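Uricase (Bacillus fastidiosus, PDB 4R8X) catalyses the oxidation of urate by molecular oxygen to 5-hydroxyisourate, the first step in the breakdown of urate to allantoin. Local coordinates at the interface of chains A and B. Numbering follows the deposited sequence. Chains: chain A/B, Uricase.

Contact 1: the interface of chains A and B. Residues chain A 141-142, 168, 170, 199; chain B 138-140.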
# COMPACT_ATOMS: atom_id res chain seq x y z
N ASN A 141 -12.94 -4.87 -4.04
CA ASN A 141 -13.75 -3.70 -4.39
C ASN A 141 -14.51 -3.16 -3.17
O ASN A 141 -14.00 -3.21 -2.05
CB ASN A 141 -14.64 -4.02 -5.60
CG ASN A 141 -13.81 -4.29 -6.85
OD1 ASN A 141 -12.74 -3.71 -7.02
ND2 ASN A 141 -14.28 -5.19 -7.71
N GLU A 142 -15.70 -2.61 -3.39
CA GLU A 142 -16.45 -2.01 -2.29
C GLU A 142 -16.85 -3.03 -1.24
O GLU A 142 -17.04 -4.21 -1.54
CB GLU A 142 -17.69 -1.25 -2.80
CG GLU A 142 -18.72 -2.12 -3.53
CD GLU A 142 -18.53 -2.12 -5.04
OE1 GLU A 142 -19.54 -2.15 -5.77
OE2 GLU A 142 -17.37 -2.08 -5.50
N ASP A 168 -15.74 2.52 -0.44
CA ASP A 168 -14.81 2.33 -1.56
C ASP A 168 -15.49 1.92 -2.85
O ASP A 168 -14.98 1.08 -3.60
CB ASP A 168 -13.68 1.37 -1.18
CG ASP A 168 -12.41 1.63 -1.97
OD1 ASP A 168 -11.54 0.74 -2.00
OD2 ASP A 168 -12.29 2.72 -2.57
N GLN A 170 -15.92 2.72 -6.49
CA GLN A 170 -15.17 3.49 -7.47
C GLN A 170 -15.80 3.33 -8.84
O GLN A 170 -15.79 2.24 -9.41
CB GLN A 170 -13.69 3.08 -7.50
CG GLN A 170 -12.99 3.27 -6.17
CD GLN A 170 -11.50 2.94 -6.21
OE1 GLN A 170 -10.89 2.82 -7.28
NE2 GLN A 170 -10.90 2.81 -5.04
N TYR A 199 -14.64 10.48 -12.43
CA TYR A 199 -14.26 9.28 -11.68
C TYR A 199 -14.52 9.59 -10.23
O TYR A 199 -13.91 10.51 -9.68
CB TYR A 199 -12.77 8.97 -11.88
CG TYR A 199 -12.25 7.65 -11.32
CD1 TYR A 199 -12.40 7.31 -9.96
CD2 TYR A 199 -11.56 6.76 -12.13
CE1 TYR A 199 -11.91 6.12 -9.46
CE2 TYR A 199 -11.08 5.57 -11.63
CZ TYR A 199 -11.25 5.25 -10.30
OH TYR A 199 -10.74 4.07 -9.82
N LYS B 138 -14.32 0.62 -11.44
CA LYS B 138 -12.89 0.32 -11.48
C LYS B 138 -12.64 -0.91 -10.62
O LYS B 138 -12.85 -0.88 -9.41
CB LYS B 138 -12.05 1.46 -10.92
CG LYS B 138 -10.60 1.05 -10.71
CD LYS B 138 -9.87 1.04 -12.02
CE LYS B 138 -8.68 0.06 -12.00
NZ LYS B 138 -7.81 0.16 -10.79
N SER B 139 -12.17 -1.99 -11.23
CA SER B 139 -11.97 -3.20 -10.45
C SER B 139 -10.57 -3.28 -9.87
O SER B 139 -9.57 -3.06 -10.57
CB SER B 139 -12.26 -4.44 -11.28
OG SER B 139 -11.99 -5.58 -10.49
N ARG B 140 -10.49 -3.63 -8.59
CA ARG B 140 -9.21 -3.91 -7.96
C ARG B 140 -8.97 -5.41 -7.79
O ARG B 140 -8.10 -5.81 -7.03
CB ARG B 140 -9.07 -3.19 -6.62
CG ARG B 140 -8.81 -1.69 -6.77
CD ARG B 140 -10.10 -0.89 -6.97
NE ARG B 140 -10.83 -0.78 -5.72
CZ ARG B 140 -12.14 -0.53 -5.60
NH1 ARG B 140 -12.90 -0.37 -6.67
NH2 ARG B 140 -12.69 -0.44 -4.40
O HOH W 1 -9.21 0.05 -3.17

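Contact 2: the interface of chains A and B. Residues chain A 171-174, 274; chain B 40, 118, 134-136.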
# COMPACT_ATOMS: atom_id res chain seq x y z
N LEU A 171 -16.35 4.42 -9.36
CA LEU A 171 -17.10 4.38 -10.61
C LEU A 171 -16.61 5.47 -11.54
O LEU A 171 -16.29 6.57 -11.10
CB LEU A 171 -18.59 4.58 -10.36
CG LEU A 171 -19.28 3.53 -9.48
CD1 LEU A 171 -20.72 3.93 -9.22
CD2 LEU A 171 -19.21 2.15 -10.11
N ILE A 172 -16.55 5.15 -12.82
CA ILE A 172 -16.27 6.15 -13.84
C ILE A 172 -17.51 6.31 -14.70
O ILE A 172 -18.20 5.33 -15.01
CB ILE A 172 -15.08 5.73 -14.74
CG1 ILE A 172 -14.73 6.84 -15.73
CG2 ILE A 172 -15.38 4.45 -15.51
CD1 ILE A 172 -13.92 7.95 -15.14
N LYS A 173 -17.81 7.54 -15.06
CA LYS A 173 -18.79 7.81 -16.10
C LYS A 173 -18.05 8.50 -17.21
O LYS A 173 -17.53 9.60 -17.02
CB LYS A 173 -19.91 8.70 -15.58
CG LYS A 173 -21.03 8.95 -16.58
CD LYS A 173 -22.20 9.66 -15.92
CE LYS A 173 -23.42 9.69 -16.83
NZ LYS A 173 -24.57 10.42 -16.20
N VAL A 174 -17.98 7.83 -18.36
CA VAL A 174 -17.14 8.27 -19.47
C VAL A 174 -17.42 9.70 -19.91
O VAL A 174 -16.51 10.47 -20.20
CB VAL A 174 -17.28 7.32 -20.68
CG1 VAL A 174 -16.41 6.09 -20.50
CG2 VAL A 174 -18.73 6.94 -20.88
N TRP A 274 -9.95 12.62 -15.33
CA TRP A 274 -8.81 12.13 -16.10
C TRP A 274 -8.33 13.28 -16.97
O TRP A 274 -9.12 14.11 -17.42
CB TRP A 274 -9.21 10.97 -17.02
CG TRP A 274 -9.30 9.63 -16.37
CD1 TRP A 274 -8.88 9.29 -15.12
CD2 TRP A 274 -9.84 8.44 -16.95
NE1 TRP A 274 -9.13 7.96 -14.88
CE2 TRP A 274 -9.72 7.41 -15.99
CE3 TRP A 274 -10.42 8.14 -18.19
CZ2 TRP A 274 -10.15 6.11 -16.24
CZ3 TRP A 274 -10.86 6.85 -18.42
CH2 TRP A 274 -10.72 5.85 -17.45
N ILE B 40 -13.74 1.02 -22.50
CA ILE B 40 -12.49 1.53 -21.95
C ILE B 40 -11.39 0.51 -22.22
O ILE B 40 -11.53 -0.68 -21.92
CB ILE B 40 -12.58 1.84 -20.44
CG1 ILE B 40 -13.75 2.79 -20.14
CG2 ILE B 40 -11.26 2.43 -19.95
CD1 ILE B 40 -14.07 2.91 -18.66
N PHE B 118 -11.86 -2.56 -15.64
CA PHE B 118 -13.20 -2.08 -15.31
C PHE B 118 -14.23 -3.20 -15.43
O PHE B 118 -14.17 -4.01 -16.36
CB PHE B 118 -13.60 -0.93 -16.23
CG PHE B 118 -12.95 0.38 -15.88
CD1 PHE B 118 -11.77 0.78 -16.49
CD2 PHE B 118 -13.51 1.19 -14.91
CE1 PHE B 118 -11.19 1.99 -16.16
CE2 PHE B 118 -12.92 2.38 -14.57
CZ PHE B 118 -11.77 2.79 -15.20
N LEU B 134 -22.66 3.41 -19.81
CA LEU B 134 -22.13 4.73 -19.46
C LEU B 134 -21.21 4.71 -18.23
O LEU B 134 -20.25 5.47 -18.16
CB LEU B 134 -23.29 5.68 -19.18
CG LEU B 134 -24.29 5.84 -20.32
CD1 LEU B 134 -25.42 6.81 -19.96
CD2 LEU B 134 -23.57 6.28 -21.58
N VAL B 135 -21.52 3.84 -17.28
CA VAL B 135 -20.82 3.83 -16.00
C VAL B 135 -20.19 2.47 -15.78
O VAL B 135 -20.81 1.44 -16.06
CB VAL B 135 -21.79 4.15 -14.84
CG1 VAL B 135 -21.11 3.97 -13.48
CG2 VAL B 135 -22.34 5.56 -14.98
N PHE B 136 -18.94 2.46 -15.31
CA PHE B 136 -18.22 1.21 -15.06
C PHE B 136 -17.54 1.26 -13.70
O PHE B 136 -17.18 2.34 -13.22
CB PHE B 136 -17.20 0.96 -16.19
CG PHE B 136 -17.82 0.88 -17.55
CD1 PHE B 136 -18.38 -0.30 -18.02
CD2 PHE B 136 -17.87 2.00 -18.36
CE1 PHE B 136 -18.97 -0.37 -19.27
CE2 PHE B 136 -18.47 1.95 -19.62
CZ PHE B 136 -19.01 0.76 -20.07

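Contact 1: the interface of chains A and B
B:Arg140 crosses the subunit boundary between A:Asn141 and A:Gln170 and ends on A:Asp168. At its root, the backbone N of B:Arg140 donates a nearly straight bond to OD1 of A:Asn141, 2.7 Å away, meeting a lone pair in the plane of the side-chain amide. B:Arg140 CB lies 3.7 Å from the same A:Asn141 OD1. The chain bends at chi2 (83°) and again at chi3 (75°), which swings the guanidinium across that oxygen. B:Arg140 CD runs beside A:Gln170, 3.8 Å from its OE1. NE is joined through water 1 to the carboxylate oxygen OD1 of A:Asp168. B:Arg140 CZ lies 3.6 Å from CD of A:Gln170, whose amide stacks flat over the centre of the guanidinium with the planes 2° apart. A:Asn141 OD1 covers the opposite face, nearer the rim. B:Arg140 NH1 turns back within its own chain and donates, in the guanidinium plane, to the backbone O of B:Lys138 at 2.8 Å. B:Arg140 NH2 is the tip: it donates to the backbone O of A:Asp168 at 2.9 Å and forms a salt bridge with OD1 of that residue, though the hydrogen bond to OD1 is weak in angle. The stacking amide is itself fixed in rotation, since A:Gln170 NE2 donates to A:Asp168 OD2 at 2.8 Å and the phenol OH of A:Tyr199 donates to OE1. Nearby, B:Lys138 N donates to A:Gln170 O at 3.0 Å. The site thus anchors the loop after strand 135-138 of one subunit on strand 161-173 and the loop at A:Asn141 of the other, with a buttressed, probably charge-stabilised arginine.

Contact 2: the interface of chains A and B
Strand 161-173 of chain A and strand 135-138 of chain B pair antiparallel edge to edge, so that a sheet continues from one subunit into the next and ties the two together within the tetramer. A:Ile172 and B:Phe136 exchange backbone bonds in both directions: A:Ile172 N donates to B:Phe136 O at 2.9 Å, and B:Phe136 N donates to A:Ile172 O at 3.0 Å. A longer bond of 3.3 Å, from A:Val174 N to B:Leu134 O, extends the pairing just past the strand end. Side chains pack on both faces of this junction. On one, the extended A:Lys173 passes B:Val135, its CG 4.0 Å from CG2 of the valine, while CG1 of the same valine faces A:Leu171 CB. On the other, A:Ile172 carries the packing. Its CG1 points anti to the backbone N (chi1 -175°), which puts CG2 between the N and the carbonyl carbon and aims that methyl into chain B. There A:Ile172 CG2 sits above and just outside the rim of the B:Phe118 ring, 3.3 Å from its CE2, a tight approach with the two side chains at about a right angle. CD1 of B:Ile40 lies over the centre of the same ring face, 3.7 Å from A:Ile172 CG2, and CB of B:Phe136 flanks the methyl too. The other branch of A:Ile172 stays in its own chain, where CD1 is placed over one face of the A:Trp274 indole. That indole in turn meets B:Phe118 tip to tip, with A:Trp274 CZ2 3.8 Å from B:Phe118 CZ.

The C-alpha centres of contact 1 and contact 2 are about 11 Å apart, and both are built around the same two strands: strand 161-173 of chain A and strand 135-138 of chain B. Contact 2 holds a stretch where the strands pair and apolar side chains pack; the pairing runs on into contact 1 before the chain B strand ends and polar and charged groups take over. Together they form a continuous seam, apolar at one end and polar at the other. Because the interface is two-fold symmetric, the seam occurs twice, with the chains exchanged, which should stabilise the pair of subunits within the tetramer.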